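Putative cell adhesion protein (Parabacteroides distasonis, PDB 3LIU) probably serves as a fimbrillin-type subunit of the FimA/Mfa1 family that assembles into cell-surface pili and takes part in adhesion. Local coordinates at residues V203-A208 / T307-K312. Residues are numbered along the deposited sequence; the frame is centred on the assembly and turned at random.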
loop_
_atom_site.group_PDB
_atom_site.type_symbol
_atom_site.label_atom_id
_atom_site.label_comp_id
_atom_site.label_asym_id
_atom_site.label_seq_id
_atom_site.Cartn_x
_atom_site.Cartn_y
_atom_site.Cartn_z
ATOM N N VAL A 203 -14.690 -2.200 11.415
ATOM C CA VAL A 203 -14.246 -1.813 10.098
ATOM C C VAL A 203 -13.303 -2.889 9.579
ATOM O O VAL A 203 -12.470 -3.412 10.339
ATOM C CB VAL A 203 -13.518 -0.451 10.145
ATOM C CG1 VAL A 203 -13.167 0.018 8.738
ATOM C CG2 VAL A 203 -14.394 0.615 10.865
ATOM N N PHE A 204 -13.439 -3.282 8.321
ATOM C CA PHE A 204 -12.472 -4.224 7.745
ATOM C C PHE A 204 -12.265 -4.050 6.253
ATOM O O PHE A 204 -13.049 -3.371 5.577
ATOM C CB PHE A 204 -12.777 -5.702 8.143
ATOM C CG PHE A 204 -13.925 -6.361 7.387
ATOM C CD1 PHE A 204 -15.228 -6.077 7.697
ATOM C CD2 PHE A 204 -13.671 -7.289 6.387
ATOM C CE1 PHE A 204 -16.285 -6.692 7.034
ATOM C CE2 PHE A 204 -14.715 -7.922 5.700
ATOM C CZ PHE A 204 -16.030 -7.637 6.042
ATOM N N ILE A 205 -11.179 -4.651 5.765
ATOM C CA ILE A 205 -10.809 -4.549 4.371
ATOM C C ILE A 205 -10.930 -5.909 3.701
ATOM O O ILE A 205 -10.585 -6.925 4.324
ATOM C CB ILE A 205 -9.338 -4.072 4.223
ATOM C CG1 ILE A 205 -9.123 -2.741 4.930
ATOM C CG2 ILE A 205 -8.919 -4.019 2.711
ATOM C CD1 ILE A 205 -10.011 -1.580 4.492
ATOM N N ALA A 206 -11.429 -5.937 2.464
ATOM C CA ALA A 206 -11.542 -7.200 1.681
ATOM C C ALA A 206 -10.858 -6.999 0.333
ATOM O O ALA A 206 -10.774 -5.883 -0.150
ATOM C CB ALA A 206 -13.026 -7.605 1.486
ATOM N N SER A 207 -10.390 -8.071 -0.300
ATOM C CA SER A 207 -9.666 -7.965 -1.560
ATOM C C SER A 207 -8.496 -6.991 -1.557
ATOM O O SER A 207 -8.287 -6.265 -2.522
ATOM C CB SER A 207 -10.605 -7.637 -2.737
ATOM O OG SER A 207 -11.597 -8.644 -2.852
ATOM N N ALA A 208 -7.692 -7.038 -0.491
ATOM C CA ALA A 208 -6.393 -6.357 -0.438
ATOM C C ALA A 208 -5.415 -7.249 -1.189
ATOM O O ALA A 208 -5.287 -8.429 -0.845
ATOM C CB ALA A 208 -5.936 -6.189 1.045
ATOM N N THR A 307 -10.357 -3.610 -3.955
ATOM C CA THR A 307 -10.238 -3.524 -2.508
ATOM C C THR A 307 -11.424 -2.761 -1.932
ATOM O O THR A 307 -11.781 -1.687 -2.449
ATOM C CB THR A 307 -8.933 -2.827 -2.139
ATOM O OG1 THR A 307 -7.858 -3.590 -2.674
ATOM C CG2 THR A 307 -8.745 -2.680 -0.654
ATOM N N LEU A 308 -12.046 -3.360 -0.906
ATOM C CA LEU A 308 -13.242 -2.803 -0.261
ATOM C C LEU A 308 -12.887 -2.399 1.142
ATOM O O LEU A 308 -12.120 -3.104 1.824
ATOM C CB LEU A 308 -14.393 -3.851 -0.185
ATOM C CG LEU A 308 -14.793 -4.576 -1.471
ATOM C CD1 LEU A 308 -15.896 -5.610 -1.246
ATOM C CD2 LEU A 308 -15.215 -3.623 -2.601
ATOM N N LEU A 309 -13.477 -1.282 1.571
ATOM C CA LEU A 309 -13.650 -0.974 2.948
ATOM C C LEU A 309 -15.087 -1.258 3.312
ATOM O O LEU A 309 -16.036 -0.737 2.694
ATOM C CB LEU A 309 -13.253 0.482 3.281
ATOM C CG LEU A 309 -13.410 0.804 4.785
ATOM C CD1 LEU A 309 -12.283 1.656 5.335
ATOM C CD2 LEU A 309 -14.771 1.419 5.112
ATOM N N ILE A 310 -15.252 -2.100 4.327
ATOM C CA ILE A 310 -16.575 -2.490 4.791
ATOM C C ILE A 310 -16.741 -2.141 6.271
ATOM O O ILE A 310 -15.856 -2.470 7.107
ATOM C CB ILE A 310 -16.791 -4.018 4.584
ATOM C CG1 ILE A 310 -16.483 -4.410 3.139
ATOM C CG2 ILE A 310 -18.284 -4.466 4.950
ATOM C CD1 ILE A 310 -16.652 -5.934 2.826
ATOM N N VAL A 311 -17.833 -1.434 6.597
ATOM C CA VAL A 311 -18.202 -1.150 7.981
ATOM C C VAL A 311 -19.424 -1.950 8.425
ATOM O O VAL A 311 -20.289 -2.310 7.608
ATOM C CB VAL A 311 -18.416 0.358 8.244
ATOM C CG1 VAL A 311 -17.215 1.184 7.646
ATOM C CG2 VAL A 311 -19.705 0.810 7.662
ATOM N N LYS A 312 -19.423 -2.290 9.710
ATOM C CA LYS A 312 -20.549 -2.930 10.367
ATOM C C LYS A 312 -20.986 -2.095 11.554
ATOM O O LYS A 312 -20.146 -1.631 12.322
ATOM C CB LYS A 312 -20.174 -4.309 10.872
ATOM C CG LYS A 312 -21.413 -5.183 11.198
ATOM C CD LYS A 312 -21.079 -6.470 11.882
ATOM C CE LYS A 312 -20.612 -6.237 13.286
ATOM N NZ LYS A 312 -20.260 -7.505 13.904
#
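Two reciprocal pairs of backbone hydrogen bonds define the pairing of strands 193-213 and 308-319 as antiparallel; the short axes run at 149° to each other. Phe204 and Ile310 form one hydrogen-bonded pair, each N reaching the other's O over 2.8 Å and nearly along the C=O axis. Ala206 and Leu308 form the second, where Ala206 N meets Leu308 O at 3.0 Å on a lone pair in the carbonyl plane. The most extensive side-chain contact is that of Phe204 with Ile310, which buries more surface here than any other residue. Phe204 CG sits in the crowded position between its own N and carbonyl carbon (chi1 77°), which brings the ring alongside Ile310. Ile310 CB then lies over one ring face, 4.1 Å from the centroid, a CH-pi contact; Ile310 CG2 touches Phe204 CE1 at 3.6 Å, while Ile310 CD1 reaches CZ and CE2. Tyr375 also touches both side chains. On the other face, Ile205 CD1 packs on Leu309 CB at 4.0 Å and Val203 CG1 on Leu309 CD1, against Ile178, Leu180 and Phe282; Ile205 CG2 meets Thr307 CG2 at 3.6 Å. At Ser207 the strand is interrupted, with positive phi and psi, before Ala208 resumes it, and Thr307 OG1 donates to Ser207 O over 2.7 Å from above the carbonyl plane. Asn287 ND2 bonds to both oxygens, so this buried polar end is bridged by a third residue, and Ser207 OG is held by Gln261. The opposite end is looser: Val203 CG2 and Val311 CG1 are 4.3 Å apart, and the partly exposed Lys312 extends its amine away from strand 203-206. Buried on both faces, this is a regular antiparallel strand pair within a mixed sheet that also includes strand 326-336, packed against strand 172-185 in a beta-sandwich-like arrangement.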